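Local coordinates for protein ATP-dependent DNA helicase (Mycobacterium smegmatis, PDB 5V9X) that unwinds RNA:DNA hybrids at the expense of ATP, moving 3'-to-5' along a single-stranded DNA tracking strand, at residues F685-F690 and V699-P704; P136-G141 and P160-T165; P550-F555 and A777-E782; P460-A465 and V824-R829. All coordinates share one frame; numbering follows the deposited sequence.

Contact 1: F685-F690 and V699-P704; sequences FVVERF and VILHSP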
loop_
_atom_site.group_PDB
_atom_site.type_symbol
_atom_site.label_atom_id
_atom_site.label_comp_id
_atom_site.label_asym_id
_atom_site.label_seq_id
_atom_site.Cartn_x
_atom_site.Cartn_y
_atom_site.Cartn_z
ATOM N N PHE A 685 16.278 20.898 -12.955
ATOM C CA PHE A 685 14.887 21.317 -12.873
ATOM C C PHE A 685 14.631 22.401 -13.913
ATOM O O PHE A 685 15.534 23.157 -14.280
ATOM C CB PHE A 685 14.541 21.859 -11.482
ATOM C CG PHE A 685 14.614 20.837 -10.377
ATOM C CD1 PHE A 685 14.754 19.487 -10.655
ATOM C CD2 PHE A 685 14.527 21.236 -9.051
ATOM C CE1 PHE A 685 14.817 18.560 -9.630
ATOM C CE2 PHE A 685 14.587 20.315 -8.025
ATOM C CZ PHE A 685 14.732 18.975 -8.313
ATOM N N VAL A 686 13.391 22.476 -14.385
ATOM C CA VAL A 686 12.989 23.479 -15.365
ATOM C C VAL A 686 11.841 24.291 -14.783
ATOM O O VAL A 686 10.808 23.729 -14.397
ATOM C CB VAL A 686 12.582 22.848 -16.704
ATOM C CG1 VAL A 686 11.995 23.910 -17.624
ATOM C CG2 VAL A 686 13.780 22.179 -17.358
ATOM N N VAL A 687 12.019 25.606 -14.730
ATOM C CA VAL A 687 10.963 26.529 -14.338
ATOM C C VAL A 687 10.395 27.136 -15.614
ATOM O O VAL A 687 11.089 27.864 -16.333
ATOM C CB VAL A 687 11.481 27.606 -13.376
ATOM C CG1 VAL A 687 10.408 28.647 -13.128
ATOM C CG2 VAL A 687 11.917 26.963 -12.067
ATOM N N GLU A 688 9.134 26.830 -15.901
ATOM C CA GLU A 688 8.480 27.230 -17.138
ATOM C C GLU A 688 7.413 28.268 -16.831
ATOM O O GLU A 688 6.633 28.099 -15.889
ATOM C CB GLU A 688 7.864 26.019 -17.839
ATOM C CG GLU A 688 7.047 26.358 -19.067
ATOM C CD GLU A 688 6.602 25.123 -19.817
ATOM O OE1 GLU A 688 6.994 24.007 -19.413
ATOM O OE2 GLU A 688 5.863 25.266 -20.811
ATOM N N ARG A 689 7.379 29.334 -17.625
ATOM C CA ARG A 689 6.446 30.428 -17.412
ATOM C C ARG A 689 5.709 30.749 -18.705
ATOM O O ARG A 689 6.296 30.729 -19.791
ATOM C CB ARG A 689 7.168 31.679 -16.898
ATOM C CG ARG A 689 6.237 32.823 -16.535
ATOM C CD ARG A 689 6.990 34.034 -16.001
ATOM N NE ARG A 689 8.054 34.470 -16.903
ATOM C CZ ARG A 689 9.344 34.210 -16.714
ATOM N NH1 ARG A 689 9.731 33.518 -15.651
ATOM N NH2 ARG A 689 10.247 34.641 -17.583
ATOM N N PHE A 690 4.418 31.035 -18.574
ATOM C CA PHE A 690 3.593 31.482 -19.687
ATOM C C PHE A 690 2.416 32.254 -19.110
ATOM O O PHE A 690 2.148 32.204 -17.906
ATOM C CB PHE A 690 3.123 30.307 -20.555
ATOM C CG PHE A 690 2.379 29.241 -19.793
ATOM C CD1 PHE A 690 3.053 28.157 -19.255
ATOM C CD2 PHE A 690 1.005 29.319 -19.625
ATOM C CE1 PHE A 690 2.373 27.172 -18.557
ATOM C CE2 PHE A 690 0.321 28.339 -18.928
ATOM C CZ PHE A 690 1.006 27.265 -18.395
ATOM N N VAL A 699 3.599 29.912 -13.505
ATOM C CA VAL A 699 4.987 29.497 -13.342
ATOM C C VAL A 699 4.991 28.065 -12.826
ATOM O O VAL A 699 4.486 27.791 -11.731
ATOM C CB VAL A 699 5.749 30.432 -12.393
ATOM C CG1 VAL A 699 7.224 30.082 -12.380
ATOM C CG2 VAL A 699 5.542 31.882 -12.801
ATOM N N ILE A 700 5.566 27.158 -13.609
ATOM C CA ILE A 700 5.561 25.731 -13.313
ATOM C C ILE A 700 6.983 25.287 -13.009
ATOM O O ILE A 700 7.904 25.555 -13.790
ATOM C CB ILE A 700 4.975 24.919 -14.481
ATOM C CG1 ILE A 700 3.505 25.283 -14.699
ATOM C CG2 ILE A 700 5.124 23.432 -14.221
ATOM C CD1 ILE A 700 2.887 24.623 -15.907
ATOM N N LEU A 701 7.163 24.615 -11.875
ATOM C CA LEU A 701 8.429 23.976 -11.545
ATOM C C LEU A 701 8.371 22.528 -12.009
ATOM O O LEU A 701 7.454 21.792 -11.638
ATOM C CB LEU A 701 8.714 24.043 -10.045
ATOM C CG LEU A 701 9.882 23.179 -9.555
ATOM C CD1 LEU A 701 11.183 23.570 -10.247
ATOM C CD2 LEU A 701 10.026 23.266 -8.043
ATOM N N HIS A 702 9.336 22.128 -12.828
ATOM C CA HIS A 702 9.419 20.762 -13.323
ATOM C C HIS A 702 10.481 20.003 -12.538
ATOM O O HIS A 702 11.637 20.432 -12.473
ATOM C CB HIS A 702 9.748 20.741 -14.814
ATOM C CG HIS A 702 8.628 21.195 -15.698
ATOM N ND1 HIS A 702 8.238 22.513 -15.789
ATOM C CD2 HIS A 702 7.826 20.508 -16.545
ATOM C CE1 HIS A 702 7.242 22.619 -16.649
ATOM N NE2 HIS A 702 6.971 21.416 -17.121
ATOM N N SER A 703 10.083 18.875 -11.950
ATOM C CA SER A 703 10.946 18.047 -11.115
ATOM C C SER A 703 10.280 16.697 -10.904
ATOM O O SER A 703 9.079 16.641 -10.617
ATOM C CB SER A 703 11.216 18.721 -9.769
ATOM O OG SER A 703 11.552 17.766 -8.777
ATOM N N PRO A 704 11.012 15.591 -11.034
ATOM C CA PRO A 704 10.403 14.264 -10.889
ATOM C C PRO A 704 10.387 13.708 -9.473
ATOM O O PRO A 704 9.916 12.580 -9.290
ATOM C CB PRO A 704 11.303 13.407 -11.786
ATOM C CG PRO A 704 12.652 14.015 -11.601
ATOM C CD PRO A 704 12.430 15.501 -11.424
#
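F685-F690 and V699-P704 pair as the arms of an antiparallel beta hairpin, adjoining strands of the mixed sheet in the C-terminal part of the helicase. The backbone ladder is tightest where E688 faces I700 in a hydrogen-bonded pair: E688 N reaches I700 O at 2.8 Å, and I700 N returns a bond of 2.7 Å to E688 O. At the next such pair the grip is unequal. H702 N binds V686 O at 2.7 Å, whereas the bond from V686 N to H702 O is weak at 3.3 Å. V686 O also receives a weak bond from H702 ND1, 3.2 Å away, because the imidazole, with CG anti to the carbonyl carbon (chi1 -71°), folds back along its own strand and turns ND1 toward V686 O. The imidazole and E688 carboxylate planes are 13° apart, OE1 facing CE1 obliquely, and the carboxylate is itself held by S864 and T860. Helix 865-870 packs on this side, touching E688, I700 and H702.

The other face of the hairpin is apolar: V687 CG1 meets V699 CG1 at 3.6 Å, while V687 CG2 adjoins L701 CD1. This packing thins toward R689, which is partly exposed. There the aliphatic part of the arginine runs alongside the valine, CG lying 3.9 Å from V699 CG2, and the guanidinium turns to weak contacts with E859 and the P750 carbonyl.

The opposite end of the pairing is well covered. S703 OG is hydrogen-bonded to H710, and S703 CB stands over the face of the F685 ring as a CH-pi contact, 3.7 Å from its centroid and 14° off the normal.

Contact 2: P136-G141 and P160-T165; sequences PSITVG and PDVLIT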
loop_
_atom_site.group_PDB
_atom_site.type_symbol
_atom_site.label_atom_id
_atom_site.label_comp_id
_atom_site.label_asym_id
_atom_site.label_seq_id
_atom_site.Cartn_x
_atom_site.Cartn_y
_atom_site.Cartn_z
ATOM N N PRO A 136 -3.688 -38.293 10.396
ATOM C CA PRO A 136 -3.843 -37.138 11.283
ATOM C C PRO A 136 -5.064 -36.310 10.912
ATOM O O PRO A 136 -5.476 -36.245 9.752
ATOM C CB PRO A 136 -2.550 -36.345 11.057
ATOM C CG PRO A 136 -2.136 -36.705 9.675
ATOM C CD PRO A 136 -2.538 -38.145 9.489
ATOM N N SER A 137 -5.649 -35.679 11.927
ATOM C CA SER A 137 -6.806 -34.803 11.754
ATOM C C SER A 137 -6.350 -33.378 12.048
ATOM O O SER A 137 -6.207 -32.989 13.210
ATOM C CB SER A 137 -7.961 -35.216 12.661
ATOM O OG SER A 137 -7.868 -34.586 13.928
ATOM N N ILE A 138 -6.125 -32.605 10.991
ATOM C CA ILE A 138 -5.645 -31.232 11.094
ATOM C C ILE A 138 -6.728 -30.321 10.532
ATOM O O ILE A 138 -7.034 -30.373 9.333
ATOM C CB ILE A 138 -4.315 -31.035 10.354
ATOM C CG1 ILE A 138 -3.209 -31.854 11.026
ATOM C CG2 ILE A 138 -3.951 -29.562 10.288
ATOM C CD1 ILE A 138 -1.919 -31.915 10.234
ATOM N N THR A 139 -7.306 -29.484 11.390
ATOM C CA THR A 139 -8.377 -28.585 10.989
ATOM C C THR A 139 -7.813 -27.244 10.528
ATOM O O THR A 139 -6.763 -26.794 10.993
ATOM C CB THR A 139 -9.361 -28.369 12.140
ATOM O OG1 THR A 139 -8.650 -27.932 13.305
ATOM C CG2 THR A 139 -10.087 -29.659 12.465
ATOM N N VAL A 140 -8.523 -26.613 9.592
ATOM C CA VAL A 140 -8.116 -25.341 8.998
ATOM C C VAL A 140 -9.350 -24.455 8.888
ATOM O O VAL A 140 -10.342 -24.847 8.263
ATOM C CB VAL A 140 -7.474 -25.521 7.610
ATOM C CG1 VAL A 140 -7.038 -24.176 7.050
ATOM C CG2 VAL A 140 -6.298 -26.492 7.672
ATOM N N GLY A 141 -9.289 -23.260 9.476
ATOM C CA GLY A 141 -10.399 -22.337 9.425
ATOM C C GLY A 141 -9.958 -20.969 8.940
ATOM O O GLY A 141 -8.793 -20.588 9.053
ATOM N N PRO A 160 -10.135 -24.103 14.983
ATOM C CA PRO A 160 -9.293 -24.915 14.103
ATOM C C PRO A 160 -7.840 -24.921 14.554
ATOM O O PRO A 160 -7.367 -24.020 15.249
ATOM C CB PRO A 160 -9.442 -24.225 12.744
ATOM C CG PRO A 160 -9.674 -22.790 13.097
ATOM C CD PRO A 160 -10.466 -22.797 14.385
ATOM N N ASP A 161 -7.129 -25.972 14.137
ATOM C CA ASP A 161 -5.706 -26.065 14.449
ATOM C C ASP A 161 -4.913 -24.991 13.716
ATOM O O ASP A 161 -3.960 -24.430 14.267
ATOM C CB ASP A 161 -5.179 -27.456 14.100
ATOM C CG ASP A 161 -5.826 -28.551 14.927
ATOM O OD1 ASP A 161 -6.332 -28.253 16.031
ATOM O OD2 ASP A 161 -5.821 -29.715 14.474
ATOM N N VAL A 162 -5.293 -24.691 12.478
ATOM C CA VAL A 162 -4.677 -23.632 11.686
ATOM C C VAL A 162 -5.729 -22.554 11.472
ATOM O O VAL A 162 -6.706 -22.765 10.742
ATOM C CB VAL A 162 -4.144 -24.154 10.346
ATOM C CG1 VAL A 162 -3.557 -23.010 9.529
ATOM C CG2 VAL A 162 -3.116 -25.252 10.568
ATOM N N LEU A 163 -5.538 -21.399 12.101
ATOM C CA LEU A 163 -6.433 -20.263 11.926
ATOM C C LEU A 163 -5.837 -19.307 10.902
ATOM O O LEU A 163 -4.709 -18.831 11.070
ATOM C CB LEU A 163 -6.683 -19.536 13.247
ATOM C CG LEU A 163 -7.698 -18.398 13.133
ATOM C CD1 LEU A 163 -9.070 -18.946 12.760
ATOM C CD2 LEU A 163 -7.767 -17.586 14.417
ATOM N N ILE A 164 -6.594 -19.037 9.844
ATOM C CA ILE A 164 -6.230 -18.070 8.816
ATOM C C ILE A 164 -7.116 -16.848 9.003
ATOM O O ILE A 164 -8.338 -16.980 9.134
ATOM C CB ILE A 164 -6.398 -18.664 7.406
ATOM C CG1 ILE A 164 -5.474 -19.870 7.216
ATOM C CG2 ILE A 164 -6.139 -17.610 6.351
ATOM C CD1 ILE A 164 -5.729 -20.634 5.935
ATOM N N THR A 165 -6.511 -15.663 9.026
ATOM C CA THR A 165 -7.270 -14.454 9.323
ATOM C C THR A 165 -6.517 -13.240 8.786
ATOM O O THR A 165 -5.478 -13.365 8.131
ATOM C CB THR A 165 -7.533 -14.333 10.827
ATOM O OG1 THR A 165 -8.303 -13.154 11.085
ATOM C CG2 THR A 165 -6.221 -14.254 11.600
#
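A parallel beta-alpha-beta unit brings P136-G141 beside P160-T165, with helix 149-157 making the connection between strands 140-143 and 162-165. Three backbone bonds join the strands: V162 N to T139 O at 3.0 Å, G141 N to V162 O at 2.9 Å, and I164 N to G141 O at 2.8 Å. Ahead of this ladder, T139 and D161 form a two-way link. The threonine hydroxyl sits between its own N and carbonyl carbon (chi1 54°), a position that lets OG1 accept D161 N at 2.6 Å; in return T139 N makes a straight but weak bond to D161 OD2. The P160 ring lies against G141, its CB 3.4 Å from G141 N.

On the face carrying V140, V162 and I164, the two valines lie side by side and point the same way, while V140 CG1 meets I164 CD1 at 3.9 Å. Helices 107-116 and 118-130 cover this face, with A110 and V113 against I164 and L121 against V140. Strand 100-103 flanks 162-165 on its other side, leaving 140-143 as an outermost strand. The unit forms one edge of a seven-stranded parallel sheet, consistent with the RecA-like motor domain of DEAD/DEAH-box helicases.

Contact 3: P550-F555 and A777-E782; sequences PDRGMF and ASRFRE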
loop_
_atom_site.group_PDB
_atom_site.type_symbol
_atom_site.label_atom_id
_atom_site.label_comp_id
_atom_site.label_asym_id
_atom_site.label_seq_id
_atom_site.Cartn_x
_atom_site.Cartn_y
_atom_site.Cartn_z
ATOM N N PRO A 550 -8.188 4.356 7.094
ATOM C CA PRO A 550 -9.050 5.515 7.340
ATOM C C PRO A 550 -10.258 5.555 6.420
ATOM O O PRO A 550 -10.255 5.018 5.310
ATOM C CB PRO A 550 -8.118 6.700 7.064
ATOM C CG PRO A 550 -7.179 6.179 6.029
ATOM C CD PRO A 550 -6.971 4.719 6.343
ATOM N N ASP A 551 -11.307 6.216 6.907
ATOM C CA ASP A 551 -12.474 6.535 6.090
ATOM C C ASP A 551 -12.111 7.703 5.185
ATOM O O ASP A 551 -12.022 8.849 5.633
ATOM C CB ASP A 551 -13.677 6.876 6.961
ATOM C CG ASP A 551 -14.357 5.646 7.531
ATOM O OD1 ASP A 551 -13.944 4.519 7.187
ATOM O OD2 ASP A 551 -15.312 5.809 8.323
ATOM N N ARG A 552 -11.882 7.416 3.911
ATOM C CA ARG A 552 -11.699 8.450 2.906
ATOM C C ARG A 552 -12.981 8.625 2.102
ATOM O O ARG A 552 -13.859 7.759 2.089
ATOM C CB ARG A 552 -10.532 8.114 1.975
ATOM C CG ARG A 552 -9.245 8.832 2.328
ATOM C CD ARG A 552 -8.125 7.854 2.605
ATOM N NE ARG A 552 -6.919 8.529 3.078
ATOM C CZ ARG A 552 -5.765 7.915 3.320
ATOM N NH1 ARG A 552 -5.654 6.605 3.130
ATOM N NH2 ARG A 552 -4.721 8.609 3.749
ATOM N N GLY A 553 -13.081 9.767 1.434
ATOM C CA GLY A 553 -14.241 10.047 0.614
ATOM C C GLY A 553 -14.144 11.367 -0.114
ATOM O O GLY A 553 -13.492 12.304 0.356
ATOM N N MET A 554 -14.797 11.452 -1.267
ATOM C CA MET A 554 -14.733 12.633 -2.111
ATOM C C MET A 554 -16.011 13.447 -1.988
ATOM O O MET A 554 -17.108 12.895 -1.867
ATOM C CB MET A 554 -14.501 12.247 -3.572
ATOM C CG MET A 554 -13.148 11.613 -3.821
ATOM S SD MET A 554 -12.382 12.214 -5.338
ATOM C CE MET A 554 -13.518 11.569 -6.562
ATOM N N PHE A 555 -15.854 14.766 -2.010
ATOM C CA PHE A 555 -16.980 15.693 -2.051
ATOM C C PHE A 555 -17.607 15.626 -3.439
ATOM O O PHE A 555 -17.147 16.290 -4.370
ATOM C CB PHE A 555 -16.511 17.111 -1.739
ATOM C CG PHE A 555 -16.176 17.355 -0.290
ATOM C CD1 PHE A 555 -15.109 16.709 0.313
ATOM C CD2 PHE A 555 -16.902 18.271 0.454
ATOM C CE1 PHE A 555 -14.792 16.951 1.636
ATOM C CE2 PHE A 555 -16.585 18.519 1.777
ATOM C CZ PHE A 555 -15.534 17.856 2.369
ATOM N N ALA A 777 -5.453 19.096 8.291
ATOM C CA ALA A 777 -6.857 18.988 8.672
ATOM C C ALA A 777 -7.390 17.584 8.417
ATOM O O ALA A 777 -8.107 17.023 9.253
ATOM C CB ALA A 777 -7.689 20.026 7.918
ATOM N N SER A 778 -7.036 16.994 7.274
ATOM C CA SER A 778 -7.497 15.645 6.959
ATOM C C SER A 778 -6.866 14.617 7.889
ATOM O O SER A 778 -7.559 13.752 8.437
ATOM C CB SER A 778 -7.188 15.308 5.500
ATOM O OG SER A 778 -7.951 16.111 4.616
ATOM N N ARG A 779 -5.548 14.693 8.079
ATOM C CA ARG A 779 -4.874 13.704 8.908
ATOM C C ARG A 779 -5.178 13.888 10.389
ATOM O O ARG A 779 -5.042 12.930 11.157
ATOM C CB ARG A 779 -3.367 13.745 8.652
ATOM C CG ARG A 779 -2.985 13.431 7.207
ATOM C CD ARG A 779 -3.532 12.078 6.763
ATOM N NE ARG A 779 -3.376 11.857 5.328
ATOM C CZ ARG A 779 -2.421 11.109 4.782
ATOM N NH1 ARG A 779 -1.530 10.501 5.553
ATOM N NH2 ARG A 779 -2.360 10.965 3.463
ATOM N N PHE A 780 -5.594 15.086 10.811
ATOM C CA PHE A 780 -6.089 15.239 12.176
ATOM C C PHE A 780 -7.429 14.534 12.350
ATOM O O PHE A 780 -7.706 13.970 13.415
ATOM C CB PHE A 780 -6.213 16.719 12.540
ATOM C CG PHE A 780 -6.719 16.962 13.939
ATOM C CD1 PHE A 780 -5.836 17.077 14.999
ATOM C CD2 PHE A 780 -8.080 17.078 14.192
ATOM C CE1 PHE A 780 -6.297 17.303 16.286
ATOM C CE2 PHE A 780 -8.548 17.299 15.477
ATOM C CZ PHE A 780 -7.656 17.413 16.525
ATOM N N ARG A 781 -8.277 14.565 11.319
ATOM C CA ARG A 781 -9.555 13.864 11.386
ATOM C C ARG A 781 -9.350 12.355 11.434
ATOM O O ARG A 781 -9.916 11.669 12.295
ATOM C CB ARG A 781 -10.430 14.247 10.192
ATOM C CG ARG A 781 -11.664 13.372 10.040
ATOM C CD ARG A 781 -12.384 13.629 8.730
ATOM N NE ARG A 781 -11.509 13.475 7.569
ATOM C CZ ARG A 781 -11.148 12.305 7.051
ATOM N NH1 ARG A 781 -11.576 11.173 7.595
ATOM N NH2 ARG A 781 -10.353 12.265 5.991
ATOM N N GLU A 782 -8.547 11.819 10.509
ATOM C CA GLU A 782 -8.291 10.381 10.492
ATOM C C GLU A 782 -7.643 9.920 11.794
ATOM O O GLU A 782 -7.937 8.826 12.289
ATOM C CB GLU A 782 -7.412 10.016 9.293
ATOM C CG GLU A 782 -8.018 10.337 7.930
ATOM C CD GLU A 782 -7.052 10.072 6.784
ATOM O OE1 GLU A 782 -5.897 9.675 7.056
ATOM O OE2 GLU A 782 -7.443 10.262 5.611
#
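Two arginines from distant parts of the chain, R552 and R779, bring their guanidinium groups together, with R552 NH2 3.3 Å from R779 NH2. The NH2 of R552 comes over a face of the R779 group, and the two planes are turned 69° apart. Their meeting is explained by a salt-bridge network around E782, which joins the loop 550-555, in the winged-helix region, to helix 774-786.

E782 points from the helix toward the loop, its chain extended beyond CG. OE2 forms a salt bridge with R552 NE at 3.1 Å, although the carboxylate and guanidinium planes stand 79° apart and so do not pair edge to edge in a common plane. The same oxygen has R781 NH2 3.6 Å away on its own helix. R779 NE is a longer, purely electrostatic partner of OE1; the stronger salt bridge of R779 goes to E830, as that of R781 goes to E574. Three arginines around one buried carboxylate would probably keep E782 ionised.

P550 packs beside the carboxylate, its CB 3.5 Å from E782 CD. P550 CG also lies over one face of the R552 guanidinium, toward its rim. This loop borders the bound single-stranded DNA, where P550 packs on a thymine base and R552 on a cytosine base, so that R552 belongs both to the network and to the DNA-facing surface.

A hydrogen bond to the loop backbone adds a further tie: R781 NH1 reaches D551 O at 3.1 Å, the oxygen lying 29° out of the guanidinium plane.

Contact 4: P460-A465 and V824-R829; sequences PLDVLA and VLEAVR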
loop_
_atom_site.group_PDB
_atom_site.type_symbol
_atom_site.label_atom_id
_atom_site.label_comp_id
_atom_site.label_asym_id
_atom_site.label_seq_id
_atom_site.Cartn_x
_atom_site.Cartn_y
_atom_site.Cartn_z
ATOM N N PRO A 460 3.301 5.819 16.606
ATOM C CA PRO A 460 2.003 6.345 16.154
ATOM C C PRO A 460 0.961 6.292 17.260
ATOM O O PRO A 460 0.333 5.253 17.489
ATOM C CB PRO A 460 1.643 5.428 14.979
ATOM C CG PRO A 460 2.318 4.145 15.289
ATOM C CD PRO A 460 3.581 4.489 16.031
ATOM N N LEU A 461 0.760 7.426 17.940
ATOM C CA LEU A 461 -0.004 7.435 19.186
ATOM C C LEU A 461 -1.465 7.053 18.985
ATOM O O LEU A 461 -2.082 6.491 19.899
ATOM C CB LEU A 461 0.086 8.811 19.845
ATOM C CG LEU A 461 1.476 9.262 20.290
ATOM C CD1 LEU A 461 1.385 10.587 21.031
ATOM C CD2 LEU A 461 2.136 8.199 21.156
ATOM N N ASP A 462 -2.043 7.352 17.818
ATOM C CA ASP A 462 -3.450 7.023 17.608
ATOM C C ASP A 462 -3.661 5.515 17.567
ATOM O O ASP A 462 -4.652 5.009 18.107
ATOM C CB ASP A 462 -3.970 7.687 16.332
ATOM C CG ASP A 462 -3.171 7.308 15.095
ATOM O OD1 ASP A 462 -2.212 6.514 15.207
ATOM O OD2 ASP A 462 -3.510 7.813 14.002
ATOM N N VAL A 463 -2.737 4.781 16.940
ATOM C CA VAL A 463 -2.808 3.322 16.947
ATOM C C VAL A 463 -2.711 2.794 18.372
ATOM O O VAL A 463 -3.413 1.846 18.750
ATOM C CB VAL A 463 -1.709 2.727 16.044
ATOM C CG1 VAL A 463 -1.587 1.224 16.258
ATOM C CG2 VAL A 463 -1.998 3.037 14.584
ATOM N N LEU A 464 -1.844 3.402 19.186
ATOM C CA LEU A 464 -1.734 3.017 20.590
ATOM C C LEU A 464 -3.045 3.252 21.331
ATOM O O LEU A 464 -3.524 2.376 22.062
ATOM C CB LEU A 464 -0.596 3.796 21.252
ATOM C CG LEU A 464 -0.508 3.741 22.780
ATOM C CD1 LEU A 464 -0.173 2.338 23.256
ATOM C CD2 LEU A 464 0.509 4.746 23.303
ATOM N N ALA A 465 -3.640 4.434 21.150
ATOM C CA ALA A 465 -4.877 4.765 21.851
ATOM C C ALA A 465 -5.983 3.767 21.534
ATOM O O ALA A 465 -6.748 3.373 22.423
ATOM C CB ALA A 465 -5.318 6.185 21.493
ATOM N N VAL A 824 -2.960 16.302 18.007
ATOM C CA VAL A 824 -2.220 17.299 17.236
ATOM C C VAL A 824 -0.787 16.833 17.010
ATOM O O VAL A 824 -0.255 16.922 15.898
ATOM C CB VAL A 824 -2.264 18.667 17.939
ATOM C CG1 VAL A 824 -1.388 19.668 17.202
ATOM C CG2 VAL A 824 -3.693 19.172 18.026
ATOM N N LEU A 825 -0.144 16.323 18.064
ATOM C CA LEU A 825 1.224 15.825 17.940
ATOM C C LEU A 825 1.315 14.727 16.887
ATOM O O LEU A 825 2.223 14.728 16.047
ATOM C CB LEU A 825 1.720 15.307 19.290
ATOM C CG LEU A 825 1.804 16.278 20.468
ATOM C CD1 LEU A 825 2.247 15.542 21.723
ATOM C CD2 LEU A 825 2.751 17.426 20.160
ATOM N N GLU A 826 0.375 13.780 16.915
ATOM C CA GLU A 826 0.443 12.648 15.996
ATOM C C GLU A 826 0.103 13.064 14.571
ATOM O O GLU A 826 0.712 12.569 13.615
ATOM C CB GLU A 826 -0.484 11.528 16.472
ATOM C CG GLU A 826 -0.574 10.344 15.521
ATOM C CD GLU A 826 0.785 9.761 15.161
ATOM O OE1 GLU A 826 1.713 9.817 15.996
ATOM O OE2 GLU A 826 0.923 9.241 14.033
ATOM N N ALA A 827 -0.865 13.968 14.405
ATOM C CA ALA A 827 -1.175 14.481 13.075
ATOM C C ALA A 827 0.041 15.159 12.455
ATOM O O ALA A 827 0.360 14.936 11.282
ATOM C CB ALA A 827 -2.359 15.446 13.147
ATOM N N VAL A 828 0.738 15.988 13.237
ATOM C CA VAL A 828 1.970 16.604 12.753
ATOM C C VAL A 828 3.036 15.541 12.514
ATOM O O VAL A 828 3.824 15.633 11.563
ATOM C CB VAL A 828 2.455 17.683 13.738
ATOM C CG1 VAL A 828 3.724 18.333 13.233
ATOM C CG2 VAL A 828 1.389 18.741 13.943
ATOM N N ARG A 829 3.075 14.515 13.366
ATOM C CA ARG A 829 4.051 13.444 13.199
ATOM C C ARG A 829 3.831 12.697 11.888
ATOM O O ARG A 829 4.792 12.397 11.168
ATOM C CB ARG A 829 3.973 12.491 14.396
ATOM C CG ARG A 829 5.240 11.701 14.698
ATOM C CD ARG A 829 5.379 10.486 13.800
ATOM N NE ARG A 829 4.138 9.727 13.686
ATOM C CZ ARG A 829 3.907 8.824 12.739
ATOM N NH1 ARG A 829 4.835 8.573 11.824
ATOM N NH2 ARG A 829 2.750 8.176 12.700
#
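Helix 461-471 begins immediately after P460 and sets its first turn against the flank of helix 822-835, with the CA atoms of L461 and E826 6.1 Å apart. E826 carries the contact. Its CG is anti to the backbone N (chi1 175°), and a bend at the next torsion, chi2 54°, swings the carboxylate over to the start of the other helix. There OE1 accepts a weak hydrogen bond from L461 N, 3.2 Å away, and lies 3.5 Å from P460 CA. Because L461 opens helix 461-471, the dipole of that helix would be expected to favour the ionised form of E826.

One turn further along its own helix, R829 makes a salt bridge to E826 OE2 through NH2, and a weak bond from NE to OE1. The carboxylate thus approaches the guanidinium at its edge, in plane. R829 NH2 also rests 3.7 Å from P460 CB, so the proline touches both members of the ion pair, and NH1 has a second acid in D834.

D462 brings a like charge to the same place. Its CG lies 4.0 Å from E826 CG, and OD1 is 4.3 Å from E826 OE2. Salt bridges from D462 OD2 to R786 and K200 probably offset this closeness; K200 is also a long, weak partner of E826.

Three helices pack around the junction: 774-786 lies against D462, V824 and A827; 497-508 packs on L461 and A465; and 200-213, from the DEAD/DEAH-box region, reaches P460, V463 and R829.

Overall arrangement
Contacts 1 and 2 are sheet pairings on opposite sides of the chain's centre, about 58 Å apart between centres. Both rest on backbone bonds, but contact 1 is an antiparallel, buried hairpin, whereas contact 2 is parallel and only partly buried, at a sheet margin. Contacts 3 and 4 instead join sequence-distant parts of the chain, the winged-helix and DEAD/H-associated regions, mainly through charged side chains. Their centres lie about 15 Å apart, and they touch where F780 CE1 packs on V824 CG2 at 3.6 Å. Contact 3 lies closest to the DNA and is partly buried; contact 4 is buried between helices. Contact 1 is nested within the loops both close.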